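Local coordinates for flagellar hook associated protein type 3 FlgL (Legionella pneumophila subsp. pneumophila, PDB 5YTI) that is a hook-associated protein of the bacterial flagellin family and probably serves as a structural component at the junction of flagellar hook and filament, at residues A116-N119 against Q120-Y124; S298-Q301 against R302-N306; A329-D332 against S333-H337. One frame throughout, in Å; residues are numbered along the deposited sequence.

Interaction 1 of 3, residues A116-N119 against Q120-Y124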
loop_
_atom_site.group_PDB
_atom_site.type_symbol
_atom_site.label_atom_id
_atom_site.label_comp_id
_atom_site.label_asym_id
_atom_site.label_seq_id
_atom_site.Cartn_x
_atom_site.Cartn_y
_atom_site.Cartn_z
ATOM N N ALA A 116 7.119 22.204 -9.598
ATOM C CA ALA A 116 7.622 21.737 -10.904
ATOM C C ALA A 116 7.745 20.208 -10.926
ATOM O O ALA A 116 7.393 19.578 -11.923
ATOM C CB ALA A 116 8.946 22.389 -11.248
ATOM N N LEU A 117 8.208 19.614 -9.821
ATOM C CA LEU A 117 8.376 18.162 -9.748
ATOM C C LEU A 117 7.031 17.441 -9.785
ATOM O O LEU A 117 6.872 16.501 -10.550
ATOM C CB LEU A 117 9.228 17.754 -8.545
ATOM C CG LEU A 117 10.679 18.262 -8.683
ATOM C CD1 LEU A 117 11.390 18.430 -7.344
ATOM C CD2 LEU A 117 11.504 17.358 -9.586
ATOM N N LEU A 118 6.051 17.898 -9.015
ATOM C CA LEU A 118 4.700 17.361 -9.146
ATOM C C LEU A 118 4.295 17.319 -10.630
ATOM O O LEU A 118 3.942 16.265 -11.143
ATOM C CB LEU A 118 3.695 18.190 -8.343
ATOM C CG LEU A 118 2.199 17.895 -8.556
ATOM C CD1 LEU A 118 1.891 16.437 -8.303
ATOM C CD2 LEU A 118 1.329 18.752 -7.651
ATOM N N ASN A 119 4.357 18.454 -11.318
ATOM C CA ASN A 119 3.983 18.542 -12.740
ATOM C C ASN A 119 4.786 17.533 -13.582
ATOM O O ASN A 119 4.245 16.891 -14.487
ATOM C CB ASN A 119 4.191 19.974 -13.300
ATOM C CG ASN A 119 3.322 21.047 -12.609
ATOM O OD1 ASN A 119 2.579 20.779 -11.646
ATOM N ND2 ASN A 119 3.412 22.279 -13.120
ATOM N N GLN A 120 6.075 17.394 -13.272
ATOM C CA GLN A 120 6.938 16.407 -13.930
ATOM C C GLN A 120 6.337 14.997 -13.795
ATOM O O GLN A 120 6.194 14.274 -14.774
ATOM C CB GLN A 120 8.363 16.492 -13.343
ATOM C CG GLN A 120 9.458 15.795 -14.151
ATOM C CD GLN A 120 10.806 16.506 -14.110
ATOM O OE1 GLN A 120 11.200 17.113 -15.105
ATOM N NE2 GLN A 120 11.526 16.432 -12.971
ATOM N N LEU A 121 5.932 14.636 -12.583
ATOM C CA LEU A 121 5.415 13.296 -12.302
ATOM C C LEU A 121 4.078 13.051 -12.957
ATOM O O LEU A 121 3.786 11.935 -13.368
ATOM C CB LEU A 121 5.323 13.053 -10.805
ATOM C CG LEU A 121 6.658 12.955 -10.074
ATOM C CD1 LEU A 121 6.389 12.924 -8.598
ATOM C CD2 LEU A 121 7.419 11.707 -10.450
ATOM N N LEU A 122 3.266 14.087 -13.081
ATOM C CA LEU A 122 2.017 13.961 -13.860
ATOM C C LEU A 122 2.267 13.712 -15.367
ATOM O O LEU A 122 1.448 13.087 -16.037
ATOM C CB LEU A 122 1.122 15.203 -13.678
ATOM C CG LEU A 122 0.598 15.401 -12.259
ATOM C CD1 LEU A 122 0.216 16.837 -11.952
ATOM C CD2 LEU A 122 -0.585 14.472 -12.003
ATOM N N ASP A 123 3.373 14.244 -15.894
ATOM C CA ASP A 123 3.697 14.090 -17.303
ATOM C C ASP A 123 4.097 12.625 -17.463
ATOM O O ASP A 123 3.619 11.951 -18.381
ATOM C CB ASP A 123 4.837 15.037 -17.756
ATOM C CG ASP A 123 4.407 16.533 -17.846
ATOM O OD1 ASP A 123 3.243 16.831 -17.515
ATOM O OD2 ASP A 123 5.230 17.410 -18.250
ATOM N N TYR A 124 4.916 12.116 -16.531
ATOM C CA TYR A 124 5.368 10.713 -16.587
ATOM C C TYR A 124 4.191 9.758 -16.456
ATOM O O TYR A 124 4.081 8.778 -17.191
ATOM C CB TYR A 124 6.418 10.405 -15.511
ATOM C CG TYR A 124 7.679 11.271 -15.536
ATOM C CD1 TYR A 124 8.228 11.740 -16.729
ATOM C CD2 TYR A 124 8.337 11.581 -14.369
ATOM C CE1 TYR A 124 9.378 12.515 -16.756
ATOM C CE2 TYR A 124 9.487 12.351 -14.378
ATOM C CZ TYR A 124 10.005 12.818 -15.572
ATOM O OH TYR A 124 11.140 13.592 -15.545
#

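Interaction 2 of 3, residues S298-Q301 against R302-N306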
loop_
_atom_site.group_PDB
_atom_site.type_symbol
_atom_site.label_atom_id
_atom_site.label_comp_id
_atom_site.label_asym_id
_atom_site.label_seq_id
_atom_site.Cartn_x
_atom_site.Cartn_y
_atom_site.Cartn_z
ATOM N N SER A 298 -0.807 13.537 -4.253
ATOM C CA SER A 298 -1.180 14.286 -3.058
ATOM C C SER A 298 -0.007 14.356 -2.047
ATOM O O SER A 298 0.132 15.368 -1.389
ATOM C CB SER A 298 -2.513 13.824 -2.433
ATOM O OG SER A 298 -2.350 12.639 -1.713
ATOM N N THR A 299 0.863 13.345 -1.968
ATOM C CA THR A 299 2.070 13.441 -1.115
ATOM C C THR A 299 2.882 14.709 -1.453
ATOM O O THR A 299 3.322 15.462 -0.571
ATOM C CB THR A 299 3.012 12.207 -1.214
ATOM O OG1 THR A 299 2.476 11.097 -0.497
ATOM C CG2 THR A 299 4.359 12.518 -0.603
ATOM N N VAL A 300 3.080 14.946 -2.734
ATOM C CA VAL A 300 3.805 16.134 -3.160
ATOM C C VAL A 300 3.001 17.432 -2.972
ATOM O O VAL A 300 3.590 18.464 -2.625
ATOM C CB VAL A 300 4.266 16.035 -4.618
ATOM C CG1 VAL A 300 5.047 17.283 -4.975
ATOM C CG2 VAL A 300 5.124 14.793 -4.843
ATOM N N GLN A 301 1.686 17.362 -3.201
ATOM C CA GLN A 301 0.775 18.483 -2.937
ATOM C C GLN A 301 0.910 18.905 -1.504
ATOM O O GLN A 301 0.867 20.094 -1.193
ATOM C CB GLN A 301 -0.685 18.104 -3.191
ATOM C CG GLN A 301 -0.976 17.724 -4.638
ATOM C CD GLN A 301 -2.444 17.774 -4.973
ATOM O OE1 GLN A 301 -2.871 18.688 -5.676
ATOM N NE2 GLN A 301 -3.223 16.798 -4.486
ATOM N N ARG A 302 1.079 17.902 -0.647
ATOM C CA ARG A 302 1.235 18.078 0.781
ATOM C C ARG A 302 2.596 18.642 1.175
ATOM O O ARG A 302 2.691 19.382 2.160
ATOM C CB ARG A 302 1.051 16.743 1.485
ATOM C CG ARG A 302 -0.395 16.295 1.674
ATOM C CD ARG A 302 -0.563 15.683 3.055
ATOM N NE ARG A 302 -0.470 14.228 3.090
ATOM C CZ ARG A 302 -0.137 13.514 4.169
ATOM N NH1 ARG A 302 -0.106 12.201 4.059
ATOM N NH2 ARG A 302 0.191 14.078 5.338
HETATM N N MSE A 303 3.656 18.286 0.450
HETATM C CA MSE A 303 4.980 18.811 0.794
HETATM C C MSE A 303 4.984 20.282 0.508
HETATM O O MSE A 303 5.614 21.054 1.240
HETATM C CB MSE A 303 6.107 18.156 0.031
HETATM C CG MSE A 303 6.535 16.777 0.521
HETATM SE SE MSE A 303 7.660 16.077 -0.950
HETATM C CE MSE A 303 9.046 17.451 -1.024
ATOM N N ILE A 304 4.259 20.659 -0.549
ATOM C CA ILE A 304 4.051 22.072 -0.937
ATOM C C ILE A 304 3.209 22.865 0.104
ATOM O O ILE A 304 3.611 23.942 0.564
ATOM C CB ILE A 304 3.346 22.189 -2.311
ATOM C CG1 ILE A 304 4.232 21.685 -3.455
ATOM C CG2 ILE A 304 2.883 23.614 -2.568
ATOM C CD1 ILE A 304 3.473 21.478 -4.769
ATOM N N ASN A 305 2.039 22.358 0.472
ATOM C CA ASN A 305 1.277 23.014 1.517
ATOM C C ASN A 305 2.168 23.269 2.719
ATOM O O ASN A 305 2.084 24.330 3.305
ATOM C CB ASN A 305 0.078 22.187 1.956
ATOM C CG ASN A 305 -0.978 22.056 0.874
ATOM O OD1 ASN A 305 -2.001 21.411 1.083
ATOM N ND2 ASN A 305 -0.737 22.655 -0.288
ATOM N N ASN A 306 3.031 22.315 3.070
ATOM C CA ASN A 306 3.843 22.400 4.286
ATOM C C ASN A 306 4.999 23.401 4.175
ATOM O O ASN A 306 5.306 24.150 5.090
ATOM C CB ASN A 306 4.430 21.029 4.575
ATOM C CG ASN A 306 4.488 20.727 6.047
ATOM O OD1 ASN A 306 3.470 20.743 6.711
ATOM N ND2 ASN A 306 5.676 20.425 6.559
#

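Interaction 3 of 3, residues A329-D332 against S333-H337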
loop_
_atom_site.group_PDB
_atom_site.type_symbol
_atom_site.label_atom_id
_atom_site.label_comp_id
_atom_site.label_asym_id
_atom_site.label_seq_id
_atom_site.Cartn_x
_atom_site.Cartn_y
_atom_site.Cartn_z
ATOM N N ALA A 329 8.402 9.692 5.118
ATOM C CA ALA A 329 8.094 8.267 4.999
ATOM C C ALA A 329 7.355 7.977 3.710
ATOM O O ALA A 329 7.524 6.921 3.117
ATOM C CB ALA A 329 7.279 7.779 6.188
ATOM N N GLN A 330 6.540 8.924 3.268
ATOM C CA GLN A 330 5.710 8.681 2.098
ATOM C C GLN A 330 6.467 8.754 0.792
ATOM O O GLN A 330 6.269 7.914 -0.094
ATOM C CB GLN A 330 4.522 9.633 2.097
ATOM C CG GLN A 330 3.540 9.242 3.186
ATOM C CD GLN A 330 2.281 10.067 3.178
ATOM O OE1 GLN A 330 1.586 10.103 4.195
ATOM N NE2 GLN A 330 1.956 10.720 2.035
ATOM N N ILE A 331 7.299 9.785 0.679
ATOM C CA ILE A 331 8.306 9.849 -0.348
ATOM C C ILE A 331 9.106 8.558 -0.412
ATOM O O ILE A 331 9.342 8.079 -1.509
ATOM C CB ILE A 331 9.291 10.974 -0.102
ATOM C CG1 ILE A 331 8.725 12.285 -0.597
ATOM C CG2 ILE A 331 10.577 10.695 -0.830
ATOM C CD1 ILE A 331 8.106 12.184 -1.968
ATOM N N ASP A 332 9.509 7.997 0.732
ATOM C CA ASP A 332 10.274 6.763 0.726
ATOM C C ASP A 332 9.424 5.593 0.318
ATOM O O ASP A 332 9.829 4.822 -0.538
ATOM C CB ASP A 332 10.881 6.460 2.086
ATOM C CG ASP A 332 12.044 7.376 2.425
ATOM O OD1 ASP A 332 12.386 8.211 1.552
ATOM O OD2 ASP A 332 12.609 7.273 3.549
ATOM N N SER A 333 8.255 5.440 0.942
ATOM C CA SER A 333 7.325 4.356 0.602
ATOM C C SER A 333 7.157 4.256 -0.914
ATOM O O SER A 333 7.013 3.162 -1.460
ATOM C CB SER A 333 5.959 4.605 1.233
ATOM O OG SER A 333 5.821 3.974 2.503
ATOM N N ALA A 334 7.194 5.417 -1.562
ATOM C CA ALA A 334 6.968 5.550 -2.964
ATOM C C ALA A 334 8.236 5.314 -3.749
ATOM O O ALA A 334 8.210 4.771 -4.832
ATOM C CB ALA A 334 6.439 6.939 -3.259
ATOM N N LEU A 335 9.358 5.789 -3.253
ATOM C CA LEU A 335 10.600 5.389 -3.843
ATOM C C LEU A 335 10.598 3.883 -3.849
ATOM O O LEU A 335 10.812 3.291 -4.876
ATOM C CB LEU A 335 11.782 5.877 -3.037
ATOM C CG LEU A 335 12.463 7.112 -3.605
ATOM C CD1 LEU A 335 13.246 7.792 -2.498
ATOM C CD2 LEU A 335 13.371 6.721 -4.761
ATOM N N GLY A 336 10.329 3.258 -2.714
ATOM C CA GLY A 336 10.413 1.807 -2.623
ATOM C C GLY A 336 9.420 1.114 -3.548
ATOM O O GLY A 336 9.728 0.120 -4.232
ATOM N N HIS A 337 8.210 1.645 -3.585
ATOM C CA HIS A 337 7.160 1.000 -4.321
ATOM C C HIS A 337 7.495 0.939 -5.791
ATOM O O HIS A 337 7.203 -0.038 -6.474
ATOM C CB HIS A 337 5.879 1.759 -4.130
ATOM C CG HIS A 337 4.822 1.344 -5.079
ATOM N ND1 HIS A 337 4.300 0.069 -5.083
ATOM C CD2 HIS A 337 4.206 2.019 -6.080
ATOM C CE1 HIS A 337 3.391 -0.013 -6.042
ATOM N NE2 HIS A 337 3.324 1.155 -6.666
#

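Interaction 1 of 3, residues A116-N119 against Q120-Y124
A116 starts this run of one continuous helix by taking the backbone N-H of Q120 on its carbonyl: Q120 N to A116 O is 2.9 Å. L117 comes next, and L117 O accepts L121 N at 2.9 Å. Its side chain lies alongside that of Q120, both pointing the same way, and the methyl CD2 of L117 comes to 3.5 Å from NE2 of Q120. Q120 reaches this position because CG stands opposite the backbone N (chi1 -165°) and the chain then bends at chi2; the same NE2 makes a weak hydrogen bond to S86 OG on helix 49-96. These i to i+4 bonds are the ordinary spine of an alpha helix, here helix 104-125 in the N-terminal helical region of the flagellin family, which sets these four leucines against helices 49-96 and 296-307 and strand 154-156. L117 and L121 face helix 49-96, at L90 and S86 respectively, whereas L118 and L122 both touch F297 of helix 296-307 and Y154 of strand 154-156. One turn apart, L118 and L122 cross at a slant and meet methyl to methyl, with L118 CD1 to L122 CD1 at 4.0 Å, while L122 N bonds to L118 O at 3.0 Å. On the exposed side, N119 O accepts D123 N at 3.1 Å. The amide end of N119 turns back along the helix, where OD1 is hydrogen-bonded to Q115 NE2.

Interaction 2 of 3, residues S298-Q301 against R302-N306
R302 meets the turn before it through the root of its side chain. Its CB abuts two carbonyl oxygens of the preceding turn, 3.3 Å from S298 O and as far from T299 O, and CG carries on past S298 O. That route follows from chi1 of -79°, which sets CG beside the backbone N, the very atom that donates to S298 O at 2.8 Å. The chain bends at chi2 and again at chi3, leaving the preceding turn for charged partners: the guanidinium forms salt bridges through NH2 to E323 and through NH1 to E294, so two carboxylates probably share its positive charge. E294 also accepts a hydrogen bond from S298 OG, which joins both ends of this turn to one acid. All of this belongs to the short alpha helix 296-307, wedged between helices 49-96, 104-125 and 316-374. Its backbone ladder continues with M303 N to T299 O at 3.0 Å, and the same N-H has a second, weak bond to V300 O. The main bond to V300 O comes from I304 N, at 3.1 Å. CG1 and CD1 of I304 run close by that same oxygen, CG1 at 3.4 Å from V300 O, while the methyls V300 CG1 and I304 CD1 only graze at 4.5 Å. One residue on, N305 N meets Q301 O at 3.0 Å.

Interaction 3 of 3, residues A329-D332 against S333-H337
S333 and D332 are the residues most covered here, and each is gripped through its backbone. S333 N donates to A329 O at 2.7 Å, and CB of S333 rests against that oxygen at 3.4 Å. D332 works in the other direction: D332 O receives G336 N at 2.7 Å. The carboxylate of D332 is held beside its own backbone N (chi1 -73°), and it crosses the side chain of L335 at a slant, OD1 coming to 4.2 Å from the methyl CD1. That is a loose touch; the polar partner of OD1 is R91 of helix 49-96, with which it makes a salt bridge. OD2 lies near the carboxylate of E216 of the second subunit, where R91 would probably offset the gathered negative charge. R192 of the second subunit packs on both D332 and S333, so the segment also lies at the subunit interface. L335 completes the group. Its N bonds to I331 O at 2.9 Å, CB lies 3.3 Å from D332 O, and CD1 meets I331 CG2 at 4.3 Å, a step of four residues that aligns the two apolar chains on one face of an alpha helix. Residues 329-337 belong to the long helix 316-374. I331 and L335 pack on helix 49-96, at L87 and R91 and at V84 and H88, while I331 also touches T299 and M303 of helix 296-307.

Overall arrangement
Each interaction lies within a single helix and closes no loop longer than a helical turn, so along the chain the three simply follow in series, neither nesting nor crossing. Residues 116-124 belong to helix 104-125; the chain then runs through the strands and the short helix 179-184 before helix 296-307, which holds interaction 2, and continues into helix 316-374 with interaction 3. The middle helix bridges the others. L118 of interaction 1 packs on V300 and Q301, while T299 OG1 of interaction 2 is probably hydrogen-bonded to Q330 NE2, at 2.6 Å. Interactions 1 and 3 stay about 7 Å apart at their nearest atoms; helix 49-96 packs against all three.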